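Local coordinates for extracellular solute-binding protein, family 1 (Bifidobacterium longum subsp. infantis, PDB 6FTH) that probably binds human milk oligosaccharides outside the cell and delivers them to an ABC transporter for uptake, at residues W48-D57 against K355-Y365. Numbering follows the deposited sequence.
Sequences WAKDLEADCD and KLANLLYSEKY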
loop_
_atom_site.group_PDB
_atom_site.type_symbol
_atom_site.label_atom_id
_atom_site.label_comp_id
_atom_site.label_asym_id
_atom_site.label_seq_id
_atom_site.Cartn_x
_atom_site.Cartn_y
_atom_site.Cartn_z
ATOM N N TRP A 48 -5.617 -23.248 13.879
ATOM C CA TRP A 48 -5.094 -22.241 14.800
ATOM C C TRP A 48 -6.216 -21.470 15.467
ATOM O O TRP A 48 -6.071 -21.040 16.617
ATOM C CB TRP A 48 -4.114 -21.294 14.090
ATOM C CG TRP A 48 -4.727 -20.421 13.026
ATOM C CD1 TRP A 48 -4.693 -20.643 11.689
ATOM C CD2 TRP A 48 -5.465 -19.207 13.213
ATOM N NE1 TRP A 48 -5.368 -19.653 11.023
ATOM C CE2 TRP A 48 -5.844 -18.755 11.935
ATOM C CE3 TRP A 48 -5.831 -18.451 14.335
ATOM C CZ2 TRP A 48 -6.594 -17.584 11.747
ATOM C CZ3 TRP A 48 -6.569 -17.288 14.148
ATOM C CH2 TRP A 48 -6.952 -16.880 12.863
ATOM N N ALA A 49 -7.342 -21.276 14.768
ATOM C CA ALA A 49 -8.445 -20.525 15.350
ATOM C C ALA A 49 -9.149 -21.331 16.439
ATOM O O ALA A 49 -9.662 -20.755 17.413
ATOM C CB ALA A 49 -9.435 -20.103 14.271
ATOM N N LYS A 50 -9.204 -22.655 16.275
ATOM C CA LYS A 50 -9.715 -23.522 17.330
ATOM C C LYS A 50 -8.774 -23.521 18.530
ATOM O O LYS A 50 -9.222 -23.413 19.682
ATOM C CB LYS A 50 -9.896 -24.941 16.779
ATOM C CG LYS A 50 -11.074 -25.092 15.841
ATOM C CD LYS A 50 -11.482 -26.562 15.699
ATOM C CE LYS A 50 -12.727 -26.727 14.825
ATOM N NZ LYS A 50 -13.832 -25.775 15.141
ATOM N N ASP A 51 -7.468 -23.612 18.266
ATOM C CA ASP A 51 -6.468 -23.497 19.325
ATOM C C ASP A 51 -6.603 -22.167 20.056
ATOM O O ASP A 51 -6.528 -22.111 21.288
ATOM C CB ASP A 51 -5.052 -23.600 18.744
ATOM C CG ASP A 51 -4.727 -24.972 18.184
ATOM O OD1 ASP A 51 -5.529 -25.912 18.374
ATOM O OD2 ASP A 51 -3.655 -25.109 17.550
ATOM N N LEU A 52 -6.787 -21.073 19.307
ATOM C CA LEU A 52 -6.834 -19.761 19.931
ATOM C C LEU A 52 -7.997 -19.669 20.899
ATOM O O LEU A 52 -7.857 -19.154 22.015
ATOM C CB LEU A 52 -6.962 -18.690 18.848
ATOM C CG LEU A 52 -7.145 -17.232 19.280
ATOM C CD1 LEU A 52 -5.922 -16.761 20.017
ATOM C CD2 LEU A 52 -7.421 -16.361 18.043
ATOM N N GLU A 53 -9.162 -20.160 20.472
ATOM C CA GLU A 53 -10.351 -20.143 21.306
ATOM C C GLU A 53 -10.123 -20.922 22.595
ATOM O O GLU A 53 -10.468 -20.453 23.681
ATOM C CB GLU A 53 -11.529 -20.727 20.530
ATOM C CG GLU A 53 -12.816 -20.667 21.297
ATOM C CD GLU A 53 -14.017 -21.048 20.443
ATOM O OE1 GLU A 53 -13.829 -21.678 19.382
ATOM O OE2 GLU A 53 -15.142 -20.694 20.822
ATOM N N ALA A 54 -9.525 -22.107 22.491
ATOM C CA ALA A 54 -9.215 -22.880 23.691
ATOM C C ALA A 54 -8.267 -22.112 24.600
ATOM O O ALA A 54 -8.480 -22.019 25.817
ATOM C CB ALA A 54 -8.580 -24.204 23.277
ATOM N N ASP A 55 -7.214 -21.537 24.018
ATOM C CA ASP A 55 -6.215 -20.825 24.808
ATOM C C ASP A 55 -6.793 -19.583 25.449
ATOM O O ASP A 55 -6.301 -19.137 26.485
ATOM C CB ASP A 55 -5.035 -20.427 23.928
ATOM C CG ASP A 55 -4.134 -21.591 23.600
ATOM O OD1 ASP A 55 -4.429 -22.742 24.036
ATOM O OD2 ASP A 55 -3.119 -21.356 22.913
ATOM N N CYS A 56 -7.813 -19.001 24.841
ATOM C CA CYS A 56 -8.471 -17.860 25.440
ATOM C C CYS A 56 -9.405 -18.261 26.574
ATOM O O CYS A 56 -9.785 -17.405 27.370
ATOM C CB CYS A 56 -9.271 -17.138 24.368
ATOM S SG CYS A 56 -9.210 -15.351 24.555
ATOM N N ASP A 57 -9.786 -19.534 26.664
ATOM C CA ASP A 57 -10.748 -19.979 27.667
ATOM C C ASP A 57 -12.047 -19.189 27.547
ATOM O O ASP A 57 -12.647 -18.781 28.541
ATOM C CB ASP A 57 -10.166 -19.876 29.075
ATOM C CG ASP A 57 -10.785 -20.869 30.040
ATOM O OD1 ASP A 57 -11.463 -21.815 29.583
ATOM O OD2 ASP A 57 -10.590 -20.699 31.259
ATOM N N LYS A 355 -7.453 -10.485 26.422
ATOM C CA LYS A 355 -6.645 -11.695 26.370
ATOM C C LYS A 355 -6.567 -12.225 24.945
ATOM O O LYS A 355 -5.503 -12.672 24.494
ATOM C CB LYS A 355 -7.224 -12.756 27.307
ATOM C CG LYS A 355 -6.544 -14.097 27.130
ATOM C CD LYS A 355 -6.557 -14.956 28.388
ATOM C CE LYS A 355 -7.931 -15.334 28.790
ATOM N NZ LYS A 355 -7.892 -16.547 29.701
ATOM N N LEU A 356 -7.684 -12.165 24.216
ATOM C CA LEU A 356 -7.684 -12.551 22.804
ATOM C C LEU A 356 -6.719 -11.693 21.977
ATOM O O LEU A 356 -5.970 -12.216 21.136
ATOM C CB LEU A 356 -9.106 -12.456 22.243
ATOM C CG LEU A 356 -9.294 -12.709 20.752
ATOM C CD1 LEU A 356 -8.914 -14.145 20.417
ATOM C CD2 LEU A 356 -10.736 -12.438 20.342
ATOM N N ALA A 357 -6.734 -10.374 22.183
ATOM C CA ALA A 357 -5.758 -9.513 21.516
ATOM C C ALA A 357 -4.339 -9.942 21.850
ATOM O O ALA A 357 -3.475 -10.059 20.970
ATOM C CB ALA A 357 -5.961 -8.062 21.945
ATOM N N ASN A 358 -4.069 -10.145 23.132
ATOM C CA ASN A 358 -2.720 -10.495 23.526
ATOM C C ASN A 358 -2.271 -11.765 22.822
ATOM O O ASN A 358 -1.124 -11.864 22.378
ATOM C CB ASN A 358 -2.642 -10.658 25.045
ATOM C CG ASN A 358 -1.231 -10.799 25.511
ATOM O OD1 ASN A 358 -0.381 -9.976 25.177
ATOM N ND2 ASN A 358 -0.936 -11.896 26.216
ATOM N N LEU A 359 -3.171 -12.745 22.705
ATOM C CA LEU A 359 -2.815 -14.012 22.077
ATOM C C LEU A 359 -2.641 -13.869 20.564
ATOM O O LEU A 359 -1.711 -14.449 19.985
ATOM C CB LEU A 359 -3.854 -15.078 22.413
ATOM C CG LEU A 359 -3.896 -15.486 23.891
ATOM C CD1 LEU A 359 -5.049 -16.435 24.132
ATOM C CD2 LEU A 359 -2.570 -16.140 24.304
ATOM N N LEU A 360 -3.519 -13.087 19.906
ATOM C CA LEU A 360 -3.355 -12.820 18.479
ATOM C C LEU A 360 -1.970 -12.287 18.168
ATOM O O LEU A 360 -1.380 -12.654 17.145
ATOM C CB LEU A 360 -4.412 -11.828 17.972
ATOM C CG LEU A 360 -5.822 -12.406 17.804
ATOM C CD1 LEU A 360 -6.819 -11.271 17.640
ATOM C CD2 LEU A 360 -5.931 -13.364 16.636
ATOM N N TYR A 361 -1.445 -11.429 19.051
ATOM C CA TYR A 361 -0.158 -10.765 18.871
ATOM C C TYR A 361 1.012 -11.559 19.441
ATOM O O TYR A 361 2.162 -11.096 19.384
ATOM C CB TYR A 361 -0.238 -9.328 19.424
ATOM C CG TYR A 361 -1.003 -8.433 18.452
ATOM C CD1 TYR A 361 -2.388 -8.503 18.341
ATOM C CD2 TYR A 361 -0.333 -7.580 17.591
ATOM C CE1 TYR A 361 -3.083 -7.741 17.414
ATOM C CE2 TYR A 361 -1.027 -6.801 16.661
ATOM C CZ TYR A 361 -2.390 -6.887 16.583
ATOM O OH TYR A 361 -3.094 -6.142 15.659
ATOM N N SER A 362 0.759 -12.763 19.951
ATOM C CA SER A 362 1.866 -13.635 20.292
ATOM C C SER A 362 2.456 -14.217 19.018
ATOM O O SER A 362 1.792 -14.304 17.985
ATOM C CB SER A 362 1.387 -14.789 21.189
ATOM O OG SER A 362 0.626 -15.736 20.466
ATOM N N GLU A 363 3.705 -14.681 19.110
ATOM C CA GLU A 363 4.346 -15.273 17.942
ATOM C C GLU A 363 3.570 -16.487 17.443
ATOM O O GLU A 363 3.350 -16.635 16.232
ATOM C CB GLU A 363 5.797 -15.618 18.277
ATOM C CG GLU A 363 6.606 -16.186 17.124
ATOM C CD GLU A 363 8.054 -16.440 17.495
ATOM O OE1 GLU A 363 8.574 -15.613 18.281
ATOM O OE2 GLU A 363 8.653 -17.437 17.012
ATOM N N LYS A 364 3.109 -17.331 18.380
ATOM C CA LYS A 364 2.311 -18.516 18.063
ATOM C C LYS A 364 1.158 -18.202 17.111
ATOM O O LYS A 364 0.983 -18.878 16.086
ATOM C CB LYS A 364 1.775 -19.097 19.375
ATOM C CG LYS A 364 0.907 -20.332 19.250
ATOM C CD LYS A 364 0.363 -20.820 20.621
ATOM C CE LYS A 364 1.449 -21.325 21.556
ATOM N NZ LYS A 364 0.864 -21.898 22.814
ATOM N N TYR A 365 0.372 -17.170 17.419
ATOM C CA TYR A 365 -0.823 -16.901 16.608
ATOM C C TYR A 365 -0.575 -15.897 15.489
ATOM O O TYR A 365 -1.253 -15.945 14.466
ATOM C CB TYR A 365 -2.031 -16.546 17.479
ATOM C CG TYR A 365 -2.466 -17.763 18.261
ATOM C CD1 TYR A 365 -3.030 -18.824 17.608
ATOM C CD2 TYR A 365 -2.229 -17.867 19.613
ATOM C CE1 TYR A 365 -3.382 -19.996 18.281
ATOM C CE2 TYR A 365 -2.578 -19.022 20.317
ATOM C CZ TYR A 365 -3.152 -20.078 19.632
ATOM O OH TYR A 365 -3.486 -21.236 20.303
HETATM O O HOH W 1 -1.741 -23.171 18.080
HETATM O O HOH W 2 -0.911 -19.949 24.008
HETATM O O HOH W 3 -6.571 -18.700 29.085
HETATM O O HOH W 4 -1.714 -23.576 22.711
#
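Leu52 CD1 lies over the centre of one face of the Tyr365 ring, a CH-pi contact with CD1 3.9 Å from the ring centroid. On the opposite face sits Lys364 CG, offset toward the rim. Asp51 CB and Asp55 OD2 lie at the ring edge, in its plane. The contact is helix-helix packing, with two knobs into holes, beside the mixed sheet of one lobe of the solute-binding fold. Helix 48-56 crosses helix 355-360 at 134°, and Tyr365 comes from the following helix, 363-371, whose N-cap is Ser362. Tyr365 is one knob, set among Trp48, Asp51, Leu52 and Asp55. Leu52 is the other. Its CD1 meets Leu359 CB and the ring; CD2 touches Leu356 CD1 and Leu360 CD2, each at 3.6 Å. Tyr365 OH donates to Asp55 OD2 at 2.6 Å, from well above the carboxylate plane, which is turned 75° from the ring. Two waters also donate to OD2 and link it to Lys364 NZ, 4.0 Å from OD2 and too far for a salt bridge. A phenylalanine at Tyr365, lacking the hydroxyl, would probably leave the Asp55 carboxylate freer to turn, with OD2 held by the two waters. Asp51 OD1 accepts a hydrogen bond from Gln47 NE2, and Trp48 NE1 donates one to Pro403 O, so both polar ends have partners outside the two segments. At the far end, Cys56 SG packs on Leu356 CB at 3.7 Å. There Lys355 bends at chi3 (64°), and its NZ makes a weak hydrogen bond of 3.1 Å to Cys56 O.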